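Local coordinates for protein acetyltransferase PA1377 (Pseudomonas aeruginosa, PDB 2VI7) that probably transfers an acetyl group to an amine, as a putative N-acetyltransferase of the GNAT (GCN5-related) family whose substrate is not established, at residues E19-L24 with E43-R48. Residues are numbered along the deposited sequence; the frame is centred on the assembly and turned at random.
Sequences EGLTAL and EQRRKR
Arg45 reaches from helix 42-49 across to helix 18-25 and lays its side chain against Leu21 and Thr22. Both helices belong to the GNAT fold, in the helical connection between the strand 8-12 and the strand 58-65, a region that in GNAT enzymes often contributes to the acceptor-substrate site. Here the contact is plain helix-to-helix packing through one long side chain: the backbones stay well apart, with Thr22 CA and Arg45 CA, the nearest pair, separated by 8.0 Å.

Leu21 supplies a van der Waals contact on the guanidinium face. With CG anti to the backbone N (chi1 179°) and CD2 on the outstretched branch, anti to CA, this methyl lies over one face of the group, 3.9 Å from Arg45 NH1, and the leucine stands roughly perpendicular to the arginine chain. Leu21 also touches Tyr13 and Ser72 of strand 68-77, which ties helix 18-25 to the sheet. Arg45 itself runs extended from CG to NE and also touches Val18 and Tyr25 of helix 18-25 and the loop residues Gln36 and Gln40.

Thr22 adds a close oxygen-to-CH2 contact and not a hydrogen bond. Its side chain and that of Arg45 run antiparallel alongside one another, and OG1 meets the aliphatic CD rather than the charged end. That hydroxyl is already engaged within its own helix, hydrogen-bonded to Val18 O one turn earlier. Arg45 NE, buried here, has no polar partner in the model; Thr22 OG1 lies 3.9 Å from Arg45 NE but only 3.2 Å from Arg45 CD.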
ATOM      1  N   GLU A  19      10.047  22.237  10.838  1.00 49.58           N
ATOM      2  CA  GLU A  19      11.434  22.589  10.570  1.00 50.90           C
ATOM      3  C   GLU A  19      12.380  21.483  11.035  1.00 48.86           C
ATOM      4  O   GLU A  19      13.284  21.082  10.300  1.00 48.57           O
ATOM      5  CB  GLU A  19      11.801  23.912  11.255  1.00 55.27           C
ATOM      6  CG  GLU A  19      12.947  24.649  10.561  1.00 60.93           C
ATOM      7  CD  GLU A  19      13.362  25.931  11.281  1.00 64.06           C
ATOM      8  OE1 GLU A  19      12.465  26.748  11.607  1.00 65.22           O
ATOM      9  OE2 GLU A  19      14.585  26.110  11.507  1.00 64.82           O
ATOM     10  N   GLY A  20      12.163  20.995  12.254  1.00 46.97           N
ATOM     11  CA  GLY A  20      13.002  19.940  12.797  1.00 44.63           C
ATOM     12  C   GLY A  20      12.829  18.606  12.092  1.00 43.42           C
ATOM     13  O   GLY A  20      13.797  17.857  11.916  1.00 42.70           O
ATOM     14  N   LEU A  21      11.597  18.298  11.692  1.00 42.35           N
ATOM     15  CA  LEU A  21      11.319  17.044  11.000  1.00 42.46           C
ATOM     16  C   LEU A  21      11.989  17.030   9.622  1.00 42.96           C
ATOM     17  O   LEU A  21      12.523  16.009   9.181  1.00 43.06           O
ATOM     18  CB  LEU A  21       9.808  16.840  10.835  1.00 40.57           C
ATOM     19  CG  LEU A  21       9.499  15.536  10.100  1.00 39.65           C
ATOM     20  CD1 LEU A  21       9.856  14.361  10.997  1.00 41.17           C
ATOM     21  CD2 LEU A  21       8.047  15.481   9.712  1.00 41.78           C
ATOM     22  N   THR A  22      11.946  18.176   8.950  1.00 43.73           N
ATOM     23  CA  THR A  22      12.549  18.339   7.638  1.00 43.24           C
ATOM     24  C   THR A  22      14.051  18.099   7.727  1.00 42.35           C
ATOM     25  O   THR A  22      14.637  17.438   6.873  1.00 42.57           O
ATOM     26  CB  THR A  22      12.295  19.746   7.112  1.00 43.83           C
ATOM     27  OG1 THR A  22      10.887  19.947   6.973  1.00 44.83           O
ATOM     28  CG2 THR A  22      12.915  19.922   5.769  1.00 44.40           C
ATOM     29  N   ALA A  23      14.666  18.641   8.772  1.00 41.29           N
ATOM     30  CA  ALA A  23      16.094  18.472   8.991  1.00 40.59           C
ATOM     31  C   ALA A  23      16.408  17.000   9.223  1.00 40.40           C
ATOM     32  O   ALA A  23      17.440  16.497   8.767  1.00 42.09           O
ATOM     33  CB  ALA A  23      16.540  19.289  10.191  1.00 39.14           C
ATOM     34  N   LEU A  24      15.523  16.314   9.940  1.00 39.75           N
ATOM     35  CA  LEU A  24      15.707  14.894  10.234  1.00 38.96           C
ATOM     36  C   LEU A  24      15.912  14.090   8.950  1.00 38.64           C
ATOM     37  O   LEU A  24      16.871  13.335   8.815  1.00 38.40           O
ATOM     38  CB  LEU A  24      14.490  14.340  10.986  1.00 37.46           C
ATOM     39  CG  LEU A  24      14.505  12.828  11.248  1.00 36.07           C
ATOM     40  CD1 LEU A  24      15.615  12.499  12.246  1.00 35.04           C
ATOM     41  CD2 LEU A  24      13.137  12.374  11.765  1.00 33.72           C
ATOM     42  N   GLU A  43       8.533  24.126   3.222  1.00 55.22           N
ATOM     43  CA  GLU A  43       7.450  24.566   2.349  1.00 55.95           C
ATOM     44  C   GLU A  43       6.338  23.565   2.032  1.00 56.84           C
ATOM     45  O   GLU A  43       5.194  23.771   2.434  1.00 55.96           O
ATOM     46  N   GLN A  44       6.662  22.494   1.310  1.00 58.11           N
ATOM     47  CA  GLN A  44       5.640  21.516   0.933  1.00 59.57           C
ATOM     48  C   GLN A  44       5.066  20.698   2.089  1.00 60.68           C
ATOM     49  O   GLN A  44       3.926  20.233   2.015  1.00 61.80           O
ATOM     50  CB  GLN A  44       6.160  20.558  -0.152  1.00 59.15           C
ATOM     51  CG  GLN A  44       5.644  20.833  -1.574  1.00 59.37           C
ATOM     52  CD  GLN A  44       6.715  21.398  -2.500  1.00 58.36           C
ATOM     53  N   ARG A  45       5.849  20.513   3.150  1.00 60.77           N
ATOM     54  CA  ARG A  45       5.381  19.760   4.310  1.00 60.50           C
ATOM     55  C   ARG A  45       4.211  20.462   4.983  1.00 61.15           C
ATOM     56  O   ARG A  45       3.183  19.844   5.271  1.00 61.56           O
ATOM     57  CB  ARG A  45       6.522  19.567   5.315  1.00 59.45           C
ATOM     58  CG  ARG A  45       7.578  18.613   4.802  1.00 58.59           C
ATOM     59  CD  ARG A  45       8.514  18.102   5.891  1.00 56.21           C
ATOM     60  NE  ARG A  45       9.112  16.827   5.489  1.00 53.49           N
ATOM     61  CZ  ARG A  45       8.480  15.651   5.515  1.00 52.39           C
ATOM     62  NH1 ARG A  45       7.219  15.566   5.934  1.00 50.49           N
ATOM     63  NH2 ARG A  45       9.111  14.557   5.097  1.00 50.66           N
ATOM     64  N   ARG A  46       4.380  21.758   5.219  1.00 61.84           N
ATOM     65  CA  ARG A  46       3.361  22.580   5.858  1.00 62.58           C
ATOM     66  C   ARG A  46       2.024  22.466   5.118  1.00 63.32           C
ATOM     67  O   ARG A  46       0.958  22.370   5.739  1.00 63.09           O
ATOM     68  CB  ARG A  46       3.834  24.031   5.873  1.00 62.33           C
ATOM     69  CG  ARG A  46       3.356  24.836   7.046  1.00 63.28           C
ATOM     70  CD  ARG A  46       4.294  26.001   7.249  1.00 64.31           C
ATOM     71  NE  ARG A  46       4.718  26.092   8.640  1.00 66.27           N
ATOM     72  CZ  ARG A  46       5.958  26.377   9.021  1.00 66.86           C
ATOM     73  NH1 ARG A  46       6.893  26.597   8.099  1.00 66.94           N
ATOM     74  NH2 ARG A  46       6.256  26.443  10.320  1.00 66.55           N
ATOM     75  N   LYS A  47       2.085  22.476   3.790  1.00 64.46           N
ATOM     76  CA  LYS A  47       0.878  22.354   2.978  1.00 65.67           C
ATOM     77  C   LYS A  47       0.261  20.968   3.207  1.00 66.78           C
ATOM     78  O   LYS A  47      -0.965  20.782   3.095  1.00 66.67           O
ATOM     79  CB  LYS A  47       1.211  22.530   1.490  1.00 64.83           C
ATOM     80  N   ARG A  48       1.128  20.003   3.526  1.00 67.32           N
ATOM     81  CA  ARG A  48       0.718  18.624   3.774  1.00 67.50           C
ATOM     82  C   ARG A  48       0.076  18.490   5.159  1.00 67.27           C
ATOM     83  O   ARG A  48      -1.025  17.948   5.294  1.00 67.13           O
TER